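Phosphoinositol-specific phospholipase C (Pseudomonas sp., PDB 5FYP) probably cleaves phosphatidylinositol lipids at the phosphodiester bond in a calcium-dependent reaction, releasing diacylglycerol and an inositol phosphate. Local coordinates at residues A[27-32]-A[47-52]; A[115-120]-A[185-190]; A[53-58]-A[65-70]. All coordinates share one frame; numbering follows the deposited sequence. Where two conformers were deposited one is given.

Contact 1 of 3, residues A[27-32]-A[47-52]; sequences NCYEKQ and LELDFW. With CA (calcium ion), chain I.
Asp50 OD2 takes two donors, Tyr29 OH at 2.6 Å and, at 2.7 Å, a water that is itself bound to the calcium ion. The phenol approaches from above the carboxylate plane, 50° out of it, and the two side chains cross at about a right angle. The other oxygen, Asp50 OD1, binds the calcium at 2.3 Å, so one carboxylate is held by the metal through one atom and by the tyrosine through the other. Glu48 divides its oxygens in the same way: OE2 binds the calcium at 2.4 Å, while OE1 accepts the backbone N of Asn27 at 2.9 Å and also forms a salt bridge with Arg260. With CG anti to the backbone N (chi1 -178°) and the chain extended beyond it, Glu48 reaches the metal from the strand. Asn27 adds a side-chain ligand, and the three residues form most of the protein's calcium site, consistent with the enzyme's calcium dependence. Tyr29 presents its ring edge to Glu48 O, with CD2 at 3.4 Å, and its CB packs on Leu49 CD2 at 3.7 Å. A phenylalanine in place of Tyr29 would probably leave Asp50 OD2 without its phenol donor and its carboxylate less firmly fixed in rotation. A type I turn from Asn27 to Glu30, closed by Glu30 N to Asn27 O at 3.0 Å, shapes the loop, and Cys28 is disulfide-bonded to Cys25. Strand 46-52 runs between strands 67-68 and 114-120; the latter supplies the fourth protein ligand, Asp119, and Leu49 packs on helix 94-107.

Contact 2 of 3, residues A[115-120]-A[185-190]; sequences TLILDK and LLVLNH. With CA (calcium ion), chain I.
Leu116 and Leu118 carry most of the backbone pairing between residues 115-120 and 185-190, two strands whose short axes lie 24° apart, 4.7 Å at closest approach. Each of these leucines bonds to two residues of the partner, the zigzag of a parallel ladder: Leu116 N to Leu185 O and Val187 N to Leu116 O, then Leu118 N to Val187 O (2.7 Å) and Asn189 N to Leu118 O. Lys120 N to Asn189 O closes the set of five.

Apolar packing occupies both faces. Leu116 and Leu186 lie side by side, CD1 to CD2 at 3.8 Å, on the face that helix 133-144 covers, and Leu188 on the same face meets helix 193-203. On the face of Thr115, Ile117 and Val187, the bend at Ile117 chi2 (-58°) places CD1 3.8 Å from Val187 CB, and Thr115 CG2 touches Val187 CG2 at 3.7 Å.

Polar and metal interactions gather at the C-terminal end. Asp119 OD2 binds the calcium ion at 2.4 Å and accepts from Lys121 NZ, while OD1 rests against Asn189 CB. His190 brings CD2 to 3.1 Å from Lys120 O, its ND1 being engaged by Glu192 N; Lys120 NZ bonds to Gly123 O. Largely apolar over its first part and polar at its finish, the strand pair fits the barrel of this clan, with ligand-binding groups at the C-terminal ends of its parallel strands; the ladder bonds of Leu118 and Lys120, either side of Asp119 in the chain, probably help hold its backbone in place for the metal.

Contact 3 of 3, residues A[53-58]-A[65-70]; sequences DQRDAV and HWFVRH
The connection from strand 46-52 to the edge strand 67-68 folds back on itself here, where Arg69 and Phe67 of residues 65-70 meet the backbone of Gln54 and Arg55. Arg69 meets Gln54 O end-on, NH1 and NH2 each at 2.9 Å, with the oxygen in the guanidinium plane. From CG the Arg69 chain runs extended to NE, which carries the guanidinium across to the 53-58 loop. Arg55 O lies over the centre of the same guanidinium, 3.1 Å from Arg69 CZ, at poor angles for hydrogen bonds. Gly79 O and Pro72 O accept from NH1 and NH2, so several backbone carbonyls meet the group, which also makes a cation-pi contact with Trp52.

Strand 67-68 is antiparallel to 46-52 and ends the sheet within the chain, and Phe67 points from it to the loop. Arg55 CA stands over one ring face in a CH-pi contact, 3.8 Å from the centroid and 20° off the normal. Phe67 CE2 lies over one face of the Arg55 guanidinium, 3.7 Å from Arg55 CZ, the two planes being steeply inclined (77°).

Asp53 and Trp66 lie side by side and share a water, which accepts from Trp66 NE1 at 3.0 Å and is 2.7 Å from Asp53 OD2. A salt bridge to Arg131 also holds Asp53 OD2. Farther along, Asp56 OD1 accepts Val58 N in an Asx turn and also bonds to Ser59.

In the fold
From the N terminus the contacts close in series, with none nested or crossed. Contact 1 closes the 14 residues between 27-32 and 47-52. Contact 3 follows, closing the six-residue loop between 53-58 and 65-70, which leads into strand 67-68. Contact 2, the last, spans 64 residues, including helix 133-144, as a beta-alpha-beta crossover between neighbouring parallel strands. All three reach one sheet: Leu49 O to Asp119 N (2.8 Å) joins contacts 1 and 2, and Trp52 O to Phe67 N (2.8 Å) joins contacts 1 and 3. Contacts 1 and 2 share the calcium ion and its waters, while the salt bridge Lys120 NZ to Asp53 OD1 ties contact 2 to contact 3.

Contact 1 of 3, residues A[27-32]-A[47-52]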
loop_
_atom_site.group_PDB
_atom_site.type_symbol
_atom_site.label_atom_id
_atom_site.label_comp_id
_atom_site.label_asym_id
_atom_site.label_seq_id
_atom_site.Cartn_x
_atom_site.Cartn_y
_atom_site.Cartn_z
ATOM N N ASN A 27 10.299 -4.024 0.718
ATOM C CA ASN A 27 11.020 -4.284 -0.527
ATOM C C ASN A 27 11.127 -5.769 -0.861
ATOM O O ASN A 27 12.136 -6.230 -1.427
ATOM C CB ASN A 27 12.385 -3.640 -0.551
ATOM C CG ASN A 27 12.327 -2.130 -0.673
ATOM O OD1 ASN A 27 11.270 -1.517 -0.799
ATOM N ND2 ASN A 27 13.446 -1.545 -0.541
ATOM N N CYS A 28 10.063 -6.537 -0.600
ATOM C CA CYS A 28 10.137 -7.987 -0.804
ATOM C C CYS A 28 10.144 -8.492 -2.226
ATOM O O CYS A 28 10.215 -9.699 -2.440
ATOM C CB CYS A 28 9.074 -8.727 -0.026
ATOM S SG CYS A 28 7.394 -8.199 -0.343
ATOM N N TYR A 29 10.085 -7.575 -3.182
ATOM C CA TYR A 29 10.381 -7.893 -4.579
ATOM C C TYR A 29 11.866 -8.164 -4.840
ATOM O O TYR A 29 12.229 -8.687 -5.898
ATOM C CB TYR A 29 9.912 -6.717 -5.475
ATOM C CG TYR A 29 10.752 -5.485 -5.311
ATOM C CD1 TYR A 29 11.946 -5.351 -6.009
ATOM C CD2 TYR A 29 10.445 -4.504 -4.383
ATOM C CE1 TYR A 29 12.781 -4.272 -5.782
ATOM C CE2 TYR A 29 11.279 -3.437 -4.155
ATOM C CZ TYR A 29 12.465 -3.339 -4.860
ATOM O OH TYR A 29 13.349 -2.309 -4.615
ATOM N N GLU A 30 12.734 -7.779 -3.928
ATOM C CA GLU A 30 14.158 -8.024 -4.100
ATOM C C GLU A 30 14.483 -9.493 -3.846
ATOM O O GLU A 30 14.000 -10.118 -2.895
ATOM C CB GLU A 30 15.016 -7.143 -3.203
ATOM C CG GLU A 30 14.877 -5.666 -3.460
ATOM C CD GLU A 30 15.894 -4.853 -2.696
ATOM O OE1 GLU A 30 17.097 -5.114 -2.908
ATOM O OE2 GLU A 30 15.507 -3.983 -1.904
ATOM N N LYS A 31 15.334 -10.030 -4.726
ATOM C CA LYS A 31 15.704 -11.440 -4.666
ATOM C C LYS A 31 16.266 -11.835 -3.314
ATOM O O LYS A 31 16.119 -12.969 -2.861
ATOM C CB LYS A 31 16.707 -11.769 -5.804
ATOM C CG LYS A 31 16.113 -11.692 -7.200
ATOM C CD LYS A 31 17.177 -11.920 -8.266
ATOM C CE LYS A 31 16.654 -11.653 -9.652
ATOM N NZ LYS A 31 17.671 -12.005 -10.662
ATOM N N GLN A 32 16.962 -10.905 -2.668
ATOM C CA GLN A 32 17.580 -11.184 -1.369
ATOM C C GLN A 32 16.584 -11.400 -0.238
ATOM O O GLN A 32 16.950 -11.946 0.798
ATOM C CB GLN A 32 18.534 -10.022 -0.965
ATOM C CG GLN A 32 17.836 -8.654 -0.774
ATOM C CD GLN A 32 18.749 -7.579 -0.242
ATOM O OE1 GLN A 32 19.542 -7.839 0.682
ATOM N NE2 GLN A 32 18.683 -6.386 -0.802
ATOM N N LEU A 47 2.557 -6.378 0.851
ATOM C CA LEU A 47 3.765 -6.510 0.005
ATOM C C LEU A 47 4.168 -5.163 -0.530
ATOM O O LEU A 47 3.518 -4.156 -0.255
ATOM C CB LEU A 47 3.491 -7.479 -1.184
ATOM C CG LEU A 47 3.415 -8.990 -0.862
ATOM C CD1 LEU A 47 2.448 -9.497 0.157
ATOM C CD2 LEU A 47 3.270 -9.727 -2.166
ATOM N N GLU A 48 5.288 -5.104 -1.252
ATOM C CA GLU A 48 5.842 -3.826 -1.725
ATOM C C GLU A 48 6.543 -4.038 -3.057
ATOM O O GLU A 48 7.261 -5.016 -3.232
ATOM C CB GLU A 48 6.819 -3.226 -0.715
ATOM C CG GLU A 48 7.399 -1.880 -1.123
ATOM C CD GLU A 48 8.157 -1.173 -0.022
ATOM O OE1 GLU A 48 8.503 -1.824 0.981
ATOM O OE2 GLU A 48 8.419 0.054 -0.185
ATOM N N LEU A 49 6.363 -3.067 -3.948
ATOM C CA LEU A 49 7.026 -2.990 -5.236
ATOM C C LEU A 49 7.588 -1.598 -5.419
ATOM O O LEU A 49 6.842 -0.629 -5.323
ATOM C CB LEU A 49 6.044 -3.304 -6.385
ATOM C CG LEU A 49 5.560 -4.736 -6.431
ATOM C CD1 LEU A 49 4.280 -4.889 -7.210
ATOM C CD2 LEU A 49 6.654 -5.653 -6.978
ATOM N N ASP A 50 8.884 -1.493 -5.766
ATOM C CA ASP A 50 9.476 -0.218 -6.170
ATOM C C ASP A 50 9.437 -0.149 -7.689
ATOM O O ASP A 50 9.937 -1.075 -8.359
ATOM C CB ASP A 50 10.939 -0.116 -5.723
ATOM C CG ASP A 50 11.120 0.021 -4.217
ATOM O OD1 ASP A 50 10.143 0.214 -3.496
ATOM O OD2 ASP A 50 12.291 -0.077 -3.770
ATOM N N PHE A 51 8.875 0.939 -8.240
ATOM C CA PHE A 51 8.677 0.956 -9.689
ATOM C C PHE A 51 9.199 2.222 -10.330
ATOM O O PHE A 51 9.056 3.339 -9.819
ATOM C CB PHE A 51 7.218 0.637 -10.058
ATOM C CG PHE A 51 6.212 1.721 -9.757
ATOM C CD1 PHE A 51 5.660 1.912 -8.489
ATOM C CD2 PHE A 51 5.735 2.527 -10.786
ATOM C CE1 PHE A 51 4.696 2.876 -8.259
ATOM C CE2 PHE A 51 4.756 3.472 -10.564
ATOM C CZ PHE A 51 4.243 3.657 -9.307
ATOM N N TRP A 52 9.822 2.000 -11.479
ATOM C CA TRP A 52 10.586 3.006 -12.242
ATOM C C TRP A 52 9.976 3.160 -13.609
ATOM O O TRP A 52 9.534 2.187 -14.244
ATOM C CB TRP A 52 12.046 2.543 -12.376
ATOM C CG TRP A 52 12.780 2.441 -11.069
ATOM C CD1 TRP A 52 12.698 1.450 -10.144
ATOM C CD2 TRP A 52 13.672 3.417 -10.523
ATOM N NE1 TRP A 52 13.475 1.761 -9.059
ATOM C CE2 TRP A 52 14.089 2.956 -9.266
ATOM C CE3 TRP A 52 14.150 4.641 -10.979
ATOM C CZ2 TRP A 52 14.949 3.686 -8.449
ATOM C CZ3 TRP A 52 15.004 5.367 -10.170
ATOM C CH2 TRP A 52 15.388 4.888 -8.918
HETATM CA CA CA I . 10.457 0.707 -1.254
HETATM O O HOH W 1 12.719 1.493 -1.596
HETATM O O HOH W 2 11.237 1.517 0.869
#

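Contact 2 of 3, residues A[115-120]-A[185-190]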
loop_
_atom_site.group_PDB
_atom_site.type_symbol
_atom_site.label_atom_id
_atom_site.label_comp_id
_atom_site.label_asym_id
_atom_site.label_seq_id
_atom_site.Cartn_x
_atom_site.Cartn_y
_atom_site.Cartn_z
ATOM N N THR A 115 -2.694 -5.955 0.639
ATOM C CA THR A 115 -2.313 -4.564 0.459
ATOM C C THR A 115 -0.962 -4.535 -0.253
ATOM O O THR A 115 -0.004 -5.174 0.187
ATOM C CB THR A 115 -2.249 -3.815 1.793
ATOM O OG1 THR A 115 -3.530 -3.864 2.417
ATOM C CG2 THR A 115 -1.891 -2.355 1.613
ATOM N N LEU A 116 -0.892 -3.801 -1.356
ATOM C CA LEU A 116 0.341 -3.651 -2.149
ATOM C C LEU A 116 0.805 -2.212 -2.091
ATOM O O LEU A 116 0.121 -1.308 -2.570
ATOM C CB LEU A 116 0.142 -4.024 -3.597
ATOM C CG LEU A 116 -0.317 -5.374 -3.959
ATOM C CD1 LEU A 116 -0.305 -5.547 -5.480
ATOM C CD2 LEU A 116 0.550 -6.444 -3.315
ATOM N N ILE A 117 1.979 -2.024 -1.510
ATOM C CA ILE A 117 2.618 -0.712 -1.449
ATOM C C ILE A 117 3.411 -0.533 -2.737
ATOM O O ILE A 117 4.330 -1.275 -3.036
ATOM C CB ILE A 117 3.578 -0.636 -0.229
ATOM C CG1 ILE A 117 2.851 -1.043 1.094
ATOM C CG2 ILE A 117 4.279 0.717 -0.140
ATOM C CD1 ILE A 117 1.634 -0.234 1.464
ATOM N N LEU A 118 2.998 0.456 -3.529
ATOM C CA LEU A 118 3.595 0.779 -4.816
ATOM C C LEU A 118 4.437 2.029 -4.608
ATOM O O LEU A 118 3.906 3.142 -4.552
ATOM C CB LEU A 118 2.514 0.936 -5.871
ATOM C CG LEU A 118 1.565 -0.268 -5.995
ATOM C CD1 LEU A 118 0.472 0.039 -6.998
ATOM C CD2 LEU A 118 2.288 -1.538 -6.348
ATOM N N ASP A 119 5.742 1.817 -4.455
ATOM C CA ASP A 119 6.685 2.863 -4.096
ATOM C C ASP A 119 7.301 3.406 -5.395
ATOM O O ASP A 119 8.151 2.792 -6.027
ATOM C CB ASP A 119 7.737 2.303 -3.156
ATOM C CG ASP A 119 8.629 3.338 -2.517
ATOM O OD1 ASP A 119 8.342 4.546 -2.684
ATOM O OD2 ASP A 119 9.615 2.913 -1.825
ATOM N N LYS A 120 6.745 4.541 -5.838
ATOM C CA LYS A 120 7.084 5.136 -7.104
ATOM C C LYS A 120 8.424 5.866 -6.993
ATOM O O LYS A 120 8.609 6.649 -6.088
ATOM C CB LYS A 120 5.996 6.122 -7.525
ATOM C CG LYS A 120 6.164 6.601 -8.957
ATOM C CD LYS A 120 5.041 7.512 -9.428
ATOM C CE LYS A 120 4.848 7.575 -10.906
ATOM N NZ LYS A 120 6.068 7.567 -11.735
ATOM N N LEU A 185 -5.907 -3.961 -2.141
ATOM C CA LEU A 185 -5.781 -2.523 -1.900
ATOM C C LEU A 185 -4.424 -2.069 -2.390
ATOM O O LEU A 185 -3.420 -2.642 -1.999
ATOM C CB LEU A 185 -5.908 -2.177 -0.401
ATOM C CG LEU A 185 -7.292 -2.278 0.223
ATOM C CD1 LEU A 185 -7.785 -3.702 0.348
ATOM C CD2 LEU A 185 -7.303 -1.609 1.580
ATOM N N LEU A 186 -4.406 -1.054 -3.230
ATOM C CA LEU A 186 -3.182 -0.506 -3.777
ATOM C C LEU A 186 -2.865 0.824 -3.094
ATOM O O LEU A 186 -3.771 1.640 -2.902
ATOM C CB LEU A 186 -3.330 -0.286 -5.262
ATOM C CG LEU A 186 -3.729 -1.530 -6.050
ATOM C CD1 LEU A 186 -3.921 -1.182 -7.508
ATOM C CD2 LEU A 186 -2.718 -2.657 -5.886
ATOM N N VAL A 187 -1.580 1.039 -2.784
ATOM C CA VAL A 187 -1.172 2.228 -2.037
ATOM C C VAL A 187 -0.013 2.871 -2.781
ATOM O O VAL A 187 0.932 2.183 -3.150
ATOM C CB VAL A 187 -0.728 1.827 -0.631
ATOM C CG1 VAL A 187 -0.378 3.081 0.187
ATOM C CG2 VAL A 187 -1.798 0.989 0.076
ATOM N N LEU A 188 -0.059 4.173 -2.982
ATOM C CA LEU A 188 1.022 4.910 -3.647
ATOM C C LEU A 188 1.911 5.584 -2.602
ATOM O O LEU A 188 1.426 6.300 -1.718
ATOM C CB LEU A 188 0.437 5.965 -4.574
ATOM C CG LEU A 188 1.437 6.724 -5.434
ATOM C CD1 LEU A 188 2.145 5.790 -6.420
ATOM C CD2 LEU A 188 0.753 7.859 -6.157
ATOM N N ASN A 189 3.221 5.343 -2.722
ATOM C CA ASN A 189 4.232 6.080 -1.974
ATOM C C ASN A 189 5.165 6.763 -2.978
ATOM O O ASN A 189 5.292 6.321 -4.131
ATOM C CB ASN A 189 5.060 5.180 -1.038
ATOM C CG ASN A 189 4.301 4.578 0.126
ATOM O OD1 ASN A 189 3.145 4.921 0.474
ATOM N ND2 ASN A 189 4.960 3.712 0.782
ATOM N N HIS A 190 5.883 7.768 -2.495
ATOM C CA HIS A 190 6.948 8.447 -3.237
ATOM C C HIS A 190 7.736 9.247 -2.209
ATOM O O HIS A 190 7.200 9.590 -1.166
ATOM C CB HIS A 190 6.342 9.368 -4.334
ATOM C CG HIS A 190 7.330 9.912 -5.326
ATOM N ND1 HIS A 190 8.178 10.951 -5.046
ATOM C CD2 HIS A 190 7.606 9.525 -6.593
ATOM C CE1 HIS A 190 8.942 11.172 -6.085
ATOM N NE2 HIS A 190 8.626 10.312 -7.040
HETATM CA CA CA I . 10.457 0.707 -1.254
HETATM O O HOH W 2 11.237 1.517 0.869
HETATM O O HOH W 1 12.719 1.493 -1.596
#

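Contact 3 of 3, residues A[53-58]-A[65-70]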
loop_
_atom_site.group_PDB
_atom_site.type_symbol
_atom_site.label_atom_id
_atom_site.label_comp_id
_atom_site.label_asym_id
_atom_site.label_seq_id
_atom_site.Cartn_x
_atom_site.Cartn_y
_atom_site.Cartn_z
ATOM N N ASP A 53 9.973 4.392 -14.103
ATOM C CA ASP A 53 9.542 4.653 -15.473
ATOM C C ASP A 53 10.569 4.186 -16.504
ATOM O O ASP A 53 10.235 3.719 -17.585
ATOM C CB ASP A 53 9.313 6.156 -15.661
ATOM C CG ASP A 53 8.002 6.626 -15.065
ATOM O OD1 ASP A 53 7.711 6.299 -13.893
ATOM O OD2 ASP A 53 7.212 7.258 -15.809
ATOM N N GLN A 54 11.846 4.387 -16.176
ATOM C CA GLN A 54 12.948 4.194 -17.127
ATOM C C GLN A 54 13.757 2.936 -16.766
ATOM O O GLN A 54 13.716 2.461 -15.637
ATOM C CB GLN A 54 13.879 5.414 -17.108
ATOM C CG GLN A 54 13.251 6.762 -17.315
ATOM C CD GLN A 54 12.758 6.941 -18.702
ATOM O OE1 GLN A 54 13.174 6.237 -19.630
ATOM N NE2 GLN A 54 11.816 7.840 -18.855
ATOM N N ARG A 55 14.507 2.424 -17.735
ATOM C CA ARG A 55 15.382 1.256 -17.530
ATOM C C ARG A 55 16.547 1.612 -16.639
ATOM O O ARG A 55 17.004 0.792 -15.841
ATOM C CB ARG A 55 15.871 0.746 -18.892
ATOM C CG ARG A 55 16.747 -0.506 -18.827
ATOM C CD ARG A 55 17.136 -1.006 -20.214
ATOM N NE ARG A 55 15.965 -1.577 -20.884
ATOM C CZ ARG A 55 15.352 -2.750 -20.596
ATOM N NH1 ARG A 55 15.789 -3.571 -19.619
ATOM N NH2 ARG A 55 14.274 -3.122 -21.312
ATOM N N ASP A 56 17.032 2.827 -16.779
ATOM C CA ASP A 56 17.960 3.434 -15.845
ATOM C C ASP A 56 17.359 4.748 -15.374
ATOM O O ASP A 56 16.172 4.816 -15.262
ATOM C CB ASP A 56 19.389 3.521 -16.425
ATOM C CG ASP A 56 19.495 4.350 -17.697
ATOM O OD1 ASP A 56 18.548 5.108 -18.024
ATOM O OD2 ASP A 56 20.534 4.200 -18.368
ATOM N N ALA A 57 18.155 5.742 -15.021
ATOM C CA ALA A 57 17.629 7.009 -14.545
ATOM C C ALA A 57 17.098 7.912 -15.642
ATOM O O ALA A 57 16.365 8.847 -15.347
ATOM C CB ALA A 57 18.708 7.743 -13.743
ATOM N N VAL A 58 17.482 7.660 -16.892
ATOM C CA VAL A 58 17.292 8.640 -17.965
ATOM C C VAL A 58 16.797 8.066 -19.276
ATOM O O VAL A 58 16.598 8.821 -20.225
ATOM C CB VAL A 58 18.635 9.400 -18.185
ATOM C CG1 VAL A 58 19.714 8.550 -18.858
ATOM C CG2 VAL A 58 18.480 10.739 -18.915
ATOM N N HIS A 65 3.915 0.892 -19.237
ATOM C CA HIS A 65 4.858 -0.074 -18.677
ATOM C C HIS A 65 5.730 0.587 -17.650
ATOM O O HIS A 65 6.106 1.728 -17.829
ATOM C CB HIS A 65 5.755 -0.540 -19.845
ATOM C CG HIS A 65 6.985 -1.310 -19.451
ATOM N ND1 HIS A 65 8.179 -0.742 -19.033
ATOM C CD2 HIS A 65 7.191 -2.643 -19.451
ATOM C CE1 HIS A 65 9.044 -1.706 -18.750
ATOM N NE2 HIS A 65 8.474 -2.873 -19.039
ATOM N N TRP A 66 6.061 -0.150 -16.592
ATOM C CA TRP A 66 7.045 0.304 -15.606
ATOM C C TRP A 66 7.940 -0.880 -15.237
ATOM O O TRP A 66 7.511 -2.027 -15.320
ATOM C CB TRP A 66 6.389 0.867 -14.338
ATOM C CG TRP A 66 5.645 2.190 -14.531
ATOM C CD1 TRP A 66 6.132 3.422 -14.193
ATOM C CD2 TRP A 66 4.311 2.404 -15.029
ATOM N NE1 TRP A 66 5.188 4.373 -14.443
ATOM C CE2 TRP A 66 4.061 3.785 -14.954
ATOM C CE3 TRP A 66 3.318 1.565 -15.540
ATOM C CZ2 TRP A 66 2.866 4.336 -15.368
ATOM C CZ3 TRP A 66 2.119 2.125 -15.957
ATOM C CH2 TRP A 66 1.914 3.486 -15.875
ATOM N N PHE A 67 9.161 -0.566 -14.789
ATOM C CA PHE A 67 10.139 -1.553 -14.337
ATOM C C PHE A 67 10.040 -1.711 -12.826
ATOM O O PHE A 67 9.611 -0.777 -12.130
ATOM C CB PHE A 67 11.544 -1.091 -14.657
ATOM C CG PHE A 67 11.838 -0.943 -16.110
ATOM C CD1 PHE A 67 11.582 0.264 -16.769
ATOM C CD2 PHE A 67 12.410 -1.974 -16.843
ATOM C CE1 PHE A 67 11.884 0.422 -18.112
ATOM C CE2 PHE A 67 12.713 -1.833 -18.183
ATOM C CZ PHE A 67 12.468 -0.638 -18.814
ATOM N N VAL A 68 10.514 -2.846 -12.308
ATOM C CA VAL A 68 10.604 -3.064 -10.862
ATOM C C VAL A 68 12.045 -3.426 -10.522
ATOM O O VAL A 68 12.570 -4.446 -10.979
ATOM C CB VAL A 68 9.616 -4.122 -10.367
ATOM C CG1 VAL A 68 9.889 -4.529 -8.930
ATOM C CG2 VAL A 68 8.184 -3.628 -10.523
ATOM N N ARG A 69 12.646 -2.586 -9.676
ATOM C CA ARG A 69 14.018 -2.759 -9.187
ATOM C C ARG A 69 14.238 -1.790 -8.039
ATOM O O ARG A 69 13.448 -0.840 -7.863
ATOM C CB ARG A 69 15.053 -2.491 -10.278
ATOM C CG ARG A 69 15.084 -1.043 -10.747
ATOM C CD ARG A 69 16.203 -0.828 -11.751
ATOM N NE ARG A 69 16.263 0.572 -12.195
ATOM C CZ ARG A 69 15.474 1.098 -13.113
ATOM N NH1 ARG A 69 14.629 0.341 -13.805
ATOM N NH2 ARG A 69 15.524 2.424 -13.348
ATOM N N HIS A 70 15.340 -1.974 -7.323
ATOM C CA HIS A 70 15.650 -1.095 -6.217
ATOM C C HIS A 70 16.421 0.164 -6.630
ATOM O O HIS A 70 16.048 1.269 -6.244
ATOM C CB HIS A 70 16.425 -1.852 -5.153
ATOM C CG HIS A 70 16.649 -1.075 -3.887
ATOM N ND1 HIS A 70 17.888 -0.688 -3.465
ATOM C CD2 HIS A 70 15.783 -0.541 -3.005
ATOM C CE1 HIS A 70 17.791 -0.016 -2.334
ATOM N NE2 HIS A 70 16.521 0.100 -2.040
HETATM O O HOH W 3 4.924 7.348 -14.353
HETATM O O HOH W 4 8.602 2.036 -18.970
#